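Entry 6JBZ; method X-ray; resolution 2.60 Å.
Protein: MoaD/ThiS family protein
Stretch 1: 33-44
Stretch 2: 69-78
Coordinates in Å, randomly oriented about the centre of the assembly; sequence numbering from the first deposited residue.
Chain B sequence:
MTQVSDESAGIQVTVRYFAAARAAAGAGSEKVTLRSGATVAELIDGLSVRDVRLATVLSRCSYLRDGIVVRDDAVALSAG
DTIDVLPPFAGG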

ATOM      1  N   THR B  33      27.406  12.842  39.815  1.00 28.63           N
ATOM      2  CA  THR B  33      27.362  13.873  40.854  1.00 29.83           C
ATOM      3  C   THR B  33      27.670  15.273  40.303  1.00 28.99           C
ATOM      4  O   THR B  33      28.674  15.489  39.637  1.00 29.07           O
ATOM      5  CB  THR B  33      28.341  13.567  41.990  1.00 31.30           C
ATOM      6  OG1 THR B  33      27.911  12.399  42.687  1.00 32.29           O
ATOM      7  CG2 THR B  33      28.395  14.737  42.974  1.00 33.65           C
ATOM      8  N   LEU B  34      26.794  16.223  40.580  1.00 28.66           N
ATOM      9  CA  LEU B  34      27.020  17.596  40.160  1.00 28.46           C
ATOM     10  C   LEU B  34      26.781  18.578  41.312  1.00 31.62           C
ATOM     11  O   LEU B  34      26.243  18.214  42.357  1.00 32.74           O
ATOM     12  CB  LEU B  34      26.114  17.946  38.987  1.00 28.64           C
ATOM     13  CG  LEU B  34      25.982  16.974  37.821  1.00 27.13           C
ATOM     14  CD1 LEU B  34      24.635  16.315  37.883  1.00 30.03           C
ATOM     15  CD2 LEU B  34      26.151  17.695  36.499  1.00 25.52           C
ATOM     16  N   ARG B  35      27.195  19.822  41.114  1.00 33.15           N
ATOM     17  CA  ARG B  35      26.876  20.906  42.027  1.00 28.60           C
ATOM     18  C   ARG B  35      25.373  21.030  42.136  1.00 35.35           C
ATOM     19  O   ARG B  35      24.664  20.641  41.210  1.00 41.96           O
ATOM     20  CB  ARG B  35      27.478  22.215  41.530  1.00 30.43           C
ATOM     21  CG  ARG B  35      26.695  22.843  40.390  1.00 32.83           C
ATOM     22  CD  ARG B  35      27.405  24.056  39.825  1.00 31.01           C
ATOM     23  NE  ARG B  35      26.630  24.691  38.762  1.00 37.44           N
ATOM     24  CZ  ARG B  35      25.627  25.549  38.961  1.00 38.63           C
ATOM     25  NH1 ARG B  35      25.257  25.886  40.190  1.00 36.44           N
ATOM     26  NH2 ARG B  35      24.991  26.075  37.927  1.00 32.17           N
ATOM     27  N   SER B  36      24.872  21.535  43.261  1.00 38.31           N
ATOM     28  CA  SER B  36      23.450  21.880  43.341  1.00 36.52           C
ATOM     29  C   SER B  36      23.121  22.927  42.293  1.00 33.93           C
ATOM     30  O   SER B  36      23.861  23.901  42.126  1.00 36.33           O
ATOM     31  CB  SER B  36      23.068  22.402  44.729  1.00 34.96           C
ATOM     32  OG  SER B  36      22.932  21.339  45.656  1.00 47.54           O
ATOM     33  N   GLY B  37      22.025  22.725  41.573  1.00 34.42           N
ATOM     34  CA  GLY B  37      21.600  23.706  40.587  1.00 34.51           C
ATOM     35  C   GLY B  37      22.288  23.535  39.242  1.00 40.32           C
ATOM     36  O   GLY B  37      22.075  24.335  38.322  1.00 39.34           O
ATOM     37  N   ALA B  38      23.108  22.490  39.125  1.00 34.16           N
ATOM     38  CA  ALA B  38      23.744  22.163  37.862  1.00 40.38           C
ATOM     39  C   ALA B  38      22.690  22.073  36.749  1.00 39.58           C
ATOM     40  O   ALA B  38      21.583  21.588  36.970  1.00 39.66           O
ATOM     41  CB  ALA B  38      24.523  20.862  37.986  1.00 32.05           C
ATOM     42  N   THR B  39      23.021  22.567  35.565  1.00 34.54           N
ATOM     43  CA  THR B  39      22.064  22.520  34.476  1.00 38.59           C
ATOM     44  C   THR B  39      22.196  21.234  33.656  1.00 44.24           C
ATOM     45  O   THR B  39      23.206  20.513  33.733  1.00 41.32           O
ATOM     46  CB  THR B  39      22.218  23.731  33.535  1.00 40.53           C
ATOM     47  OG1 THR B  39      23.531  23.742  32.965  1.00 35.76           O
ATOM     48  CG2 THR B  39      21.980  25.015  34.290  1.00 34.60           C
ATOM     49  N   VAL B  40      21.158  20.944  32.876  1.00 44.86           N
ATOM     50  CA  VAL B  40      21.214  19.852  31.918  1.00 42.05           C
ATOM     51  C   VAL B  40      22.400  20.081  30.976  1.00 39.55           C
ATOM     52  O   VAL B  40      23.078  19.138  30.566  1.00 41.04           O
ATOM     53  CB  VAL B  40      19.889  19.727  31.133  1.00 41.17           C
ATOM     54  CG1 VAL B  40      20.080  18.930  29.862  1.00 44.99           C
ATOM     55  CG2 VAL B  40      18.841  19.070  31.994  1.00 38.45           C
ATOM     56  N   ALA B  41      22.673  21.341  30.670  1.00 36.42           N
ATOM     57  CA  ALA B  41      23.818  21.681  29.836  1.00 38.42           C
ATOM     58  C   ALA B  41      25.159  21.307  30.492  1.00 41.52           C
ATOM     59  O   ALA B  41      26.061  20.783  29.832  1.00 39.07           O
ATOM     60  CB  ALA B  41      23.792  23.155  29.503  1.00 33.79           C
ATOM     61  N   GLU B  42      25.294  21.584  31.785  1.00 39.28           N
ATOM     62  CA  GLU B  42      26.531  21.271  32.483  1.00 37.09           C
ATOM     63  C   GLU B  42      26.738  19.769  32.566  1.00 36.68           C
ATOM     64  O   GLU B  42      27.880  19.307  32.527  1.00 39.74           O
ATOM     65  CB  GLU B  42      26.539  21.863  33.886  1.00 35.06           C
ATOM     66  CG  GLU B  42      26.637  23.369  33.953  1.00 39.51           C
ATOM     67  CD  GLU B  42      26.483  23.859  35.380  1.00 43.74           C
ATOM     68  OE1 GLU B  42      27.157  23.303  36.274  1.00 48.86           O
ATOM     69  OE2 GLU B  42      25.677  24.776  35.617  1.00 43.68           O
ATOM     70  N   LEU B  43      25.638  19.025  32.703  1.00 35.08           N
ATOM     71  CA  LEU B  43      25.663  17.560  32.746  1.00 31.12           C
ATOM     72  C   LEU B  43      26.135  16.965  31.416  1.00 36.96           C
ATOM     73  O   LEU B  43      27.075  16.153  31.377  1.00 39.08           O
ATOM     74  CB  LEU B  43      24.272  17.011  33.094  1.00 31.96           C
ATOM     75  CG  LEU B  43      24.052  15.492  33.057  1.00 34.25           C
ATOM     76  CD1 LEU B  43      24.885  14.778  34.145  1.00 31.95           C
ATOM     77  CD2 LEU B  43      22.573  15.134  33.184  1.00 27.10           C
ATOM     78  N   ILE B  44      25.482  17.367  30.329  1.00 34.25           N
ATOM     79  CA  ILE B  44      25.813  16.866  29.002  1.00 34.04           C
ATOM     80  C   ILE B  44      27.239  17.259  28.623  1.00 34.00           C
ATOM     81  O   ILE B  44      27.982  16.456  28.058  1.00 36.68           O
ATOM     82  CB  ILE B  44      24.818  17.387  27.935  1.00 36.66           C
ATOM     83  CG1 ILE B  44      23.438  16.793  28.164  1.00 32.80           C
ATOM     84  CG2 ILE B  44      25.291  17.055  26.517  1.00 33.12           C
ATOM     85  CD1 ILE B  44      22.342  17.573  27.456  1.00 37.77           C
ATOM     86  N   VAL B  69      10.302  15.905  27.627  1.00 40.21           N
ATOM     87  CA  VAL B  69      11.333  16.450  26.759  1.00 42.62           C
ATOM     88  C   VAL B  69      11.910  17.739  27.321  1.00 45.53           C
ATOM     89  O   VAL B  69      11.186  18.686  27.597  1.00 56.34           O
ATOM     90  CB  VAL B  69      10.810  16.734  25.364  1.00 42.61           C
ATOM     91  CG1 VAL B  69      11.974  17.061  24.448  1.00 40.44           C
ATOM     92  CG2 VAL B  69      10.030  15.548  24.856  1.00 39.56           C
ATOM     93  N   VAL B  70      13.217  17.760  27.512  1.00 47.89           N
ATOM     94  CA  VAL B  70      13.900  18.965  27.936  1.00 43.39           C
ATOM     95  C   VAL B  70      13.891  19.925  26.766  1.00 48.32           C
ATOM     96  O   VAL B  70      14.454  19.617  25.718  1.00 49.66           O
ATOM     97  CB  VAL B  70      15.347  18.675  28.372  1.00 35.72           C
ATOM     98  CG1 VAL B  70      16.072  19.962  28.732  1.00 39.63           C
ATOM     99  CG2 VAL B  70      15.362  17.692  29.536  1.00 40.22           C
ATOM    100  N   ARG B  71      13.251  21.078  26.919  1.00 49.84           N
ATOM    101  CA  ARG B  71      13.198  22.031  25.808  1.00 51.68           C
ATOM    102  C   ARG B  71      14.277  23.101  25.927  1.00 47.76           C
ATOM    103  O   ARG B  71      14.659  23.723  24.947  1.00 50.14           O
ATOM    104  CB  ARG B  71      11.817  22.686  25.721  1.00 54.37           C
ATOM    105  CG  ARG B  71      10.667  21.697  25.720  1.00 55.72           C
ATOM    106  CD  ARG B  71       9.837  21.786  24.449  1.00 63.08           C
ATOM    107  NE  ARG B  71       9.019  20.584  24.263  1.00 77.06           N
ATOM    108  CZ  ARG B  71       9.200  19.680  23.297  1.00 67.24           C
ATOM    109  NH1 ARG B  71      10.167  19.835  22.393  1.00 61.09           N
ATOM    110  NH2 ARG B  71       8.400  18.622  23.229  1.00 59.75           N
ATOM    111  N   ASP B  72      14.773  23.305  27.138  1.00 56.16           N
ATOM    112  CA  ASP B  72      15.781  24.323  27.395  1.00 53.41           C
ATOM    113  C   ASP B  72      16.854  23.703  28.268  1.00 51.17           C
ATOM    114  O   ASP B  72      16.588  23.363  29.418  1.00 52.02           O
ATOM    115  CB  ASP B  72      15.140  25.543  28.070  1.00 56.61           C
ATOM    116  CG  ASP B  72      16.160  26.537  28.599  1.00 62.91           C
ATOM    117  OD1 ASP B  72      17.175  26.800  27.908  1.00 61.86           O
ATOM    118  OD2 ASP B  72      15.933  27.064  29.716  1.00 65.31           O
ATOM    119  N   ASP B  73      18.062  23.539  27.730  1.00 48.94           N
ATOM    120  CA  ASP B  73      19.114  22.853  28.484  1.00 50.43           C
ATOM    121  C   ASP B  73      19.708  23.740  29.584  1.00 46.71           C
ATOM    122  O   ASP B  73      20.700  23.385  30.216  1.00 45.19           O
ATOM    123  CB  ASP B  73      20.227  22.341  27.549  1.00 44.34           C
ATOM    124  CG  ASP B  73      20.966  23.458  26.822  1.00 48.67           C
ATOM    125  OD1 ASP B  73      20.711  24.648  27.100  1.00 51.29           O
ATOM    126  OD2 ASP B  73      21.825  23.138  25.970  1.00 44.81           O
ATOM    127  N   ALA B  74      19.098  24.896  29.809  1.00 51.26           N
ATOM    128  CA  ALA B  74      19.564  25.799  30.856  1.00 51.36           C
ATOM    129  C   ALA B  74      18.780  25.535  32.128  1.00 49.04           C
ATOM    130  O   ALA B  74      19.048  26.139  33.162  1.00 46.76           O
ATOM    131  CB  ALA B  74      19.422  27.251  30.426  1.00 42.89           C
ATOM    132  N   VAL B  75      17.815  24.624  32.042  1.00 50.52           N
ATOM    133  CA  VAL B  75      17.004  24.276  33.199  1.00 52.07           C
ATOM    134  C   VAL B  75      17.882  23.542  34.211  1.00 46.79           C
ATOM    135  O   VAL B  75      18.775  22.779  33.828  1.00 48.14           O
ATOM    136  CB  VAL B  75      15.768  23.414  32.807  1.00 50.44           C
ATOM    137  CG1 VAL B  75      16.192  22.099  32.166  1.00 38.85           C
ATOM    138  CG2 VAL B  75      14.879  23.168  34.025  1.00 47.41           C
ATOM    139  N   ALA B  76      17.634  23.797  35.492  1.00 42.73           N
ATOM    140  CA  ALA B  76      18.416  23.220  36.580  1.00 42.70           C
ATOM    141  C   ALA B  76      17.919  21.843  36.961  1.00 39.59           C
ATOM    142  O   ALA B  76      16.738  21.559  36.851  1.00 46.78           O
ATOM    143  CB  ALA B  76      18.382  24.129  37.795  1.00 31.88           C
ATOM    144  N   LEU B  77      18.829  20.998  37.434  1.00 40.18           N
ATOM    145  CA  LEU B  77      18.481  19.653  37.864  1.00 39.42           C
ATOM    146  C   LEU B  77      18.215  19.601  39.364  1.00 41.49           C
ATOM    147  O   LEU B  77      18.670  20.464  40.118  1.00 44.32           O
ATOM    148  CB  LEU B  77      19.601  18.674  37.508  1.00 37.88           C
ATOM    149  CG  LEU B  77      20.012  18.556  36.043  1.00 37.15           C
ATOM    150  CD1 LEU B  77      21.285  17.762  35.949  1.00 34.72           C
ATOM    151  CD2 LEU B  77      18.919  17.884  35.261  1.00 40.75           C
ATOM    152  N   SER B  78      17.493  18.573  39.793  1.00 40.13           N
ATOM    153  CA  SER B  78      17.288  18.312  41.213  1.00 38.81           C
ATOM    154  C   SER B  78      17.812  16.934  41.545  1.00 40.33           C
ATOM    155  O   SER B  78      17.870  16.068  40.676  1.00 44.19           O
ATOM    156  CB  SER B  78      15.812  18.397  41.587  1.00 36.12           C
ATOM    157  OG  SER B  78      15.156  19.367  40.798  1.00 46.24           O
TER

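Leu-77, Val-40 and Asp-73 cover the most surface where the two stretches meet, and a short run of backbone hydrogen bonds holds them in place. Thr-39 and Ala-76 form a single beta bridge, their CA atoms 4.3 Å apart. Around it, Leu-77 N donates to Ala-38 O at 2.9 Å and Val-40 N donates to Val-75 O at 3.2 Å, both nearly straight. The same two carbonyls receive CA-H...O contacts, Ala-76 CA to Ala-38 O (3.6 Å) and Thr-39 CA to Val-75 O (3.4 Å), so the backbones lie close on this short segment.

Leu-77, buried, leaves its backbone sideways to stretch 1, but the end of its side chain comes nearer. Its CD2 meets Val-40 CG2 at 3.5 Å, while CD1 lies 4.1 Å from Leu-34 CD1 and 4.0 Å from Leu-43 CD2. Strand, helix start and loop thus share one apolar cluster, held by shape and exclusion of water.

Val-40, in the first turn of the helix, points toward stretch 2. Besides Leu-77, its CG2 touches Val-75 CG1 at 4.0 Å, and its CG1 reaches Val-70 CG1 at 4.3 Å.

Asp-73 makes its hydrogen bond to stretch 1 through its backbone. Its O accepts from Ala-41 N at 2.9 Å, with a more bent angle than the other two bonds, and so satisfies an amide in the first helical turn that has no earlier helical carbonyl to bind. The type I turn from Asp-72 to Val-75 brings this carbonyl and that of Val-75 to the helix start. Asp-73 remains exposed overall, with its CG 3.9 Å from Ala-41 CB.

Within stretch 1, Thr-39 OG1 caps the helix by accepting from Glu-42 N at 3.0 Å. Across the contact, Thr-39 CG2 lies 3.3 Å from Ala-74 O.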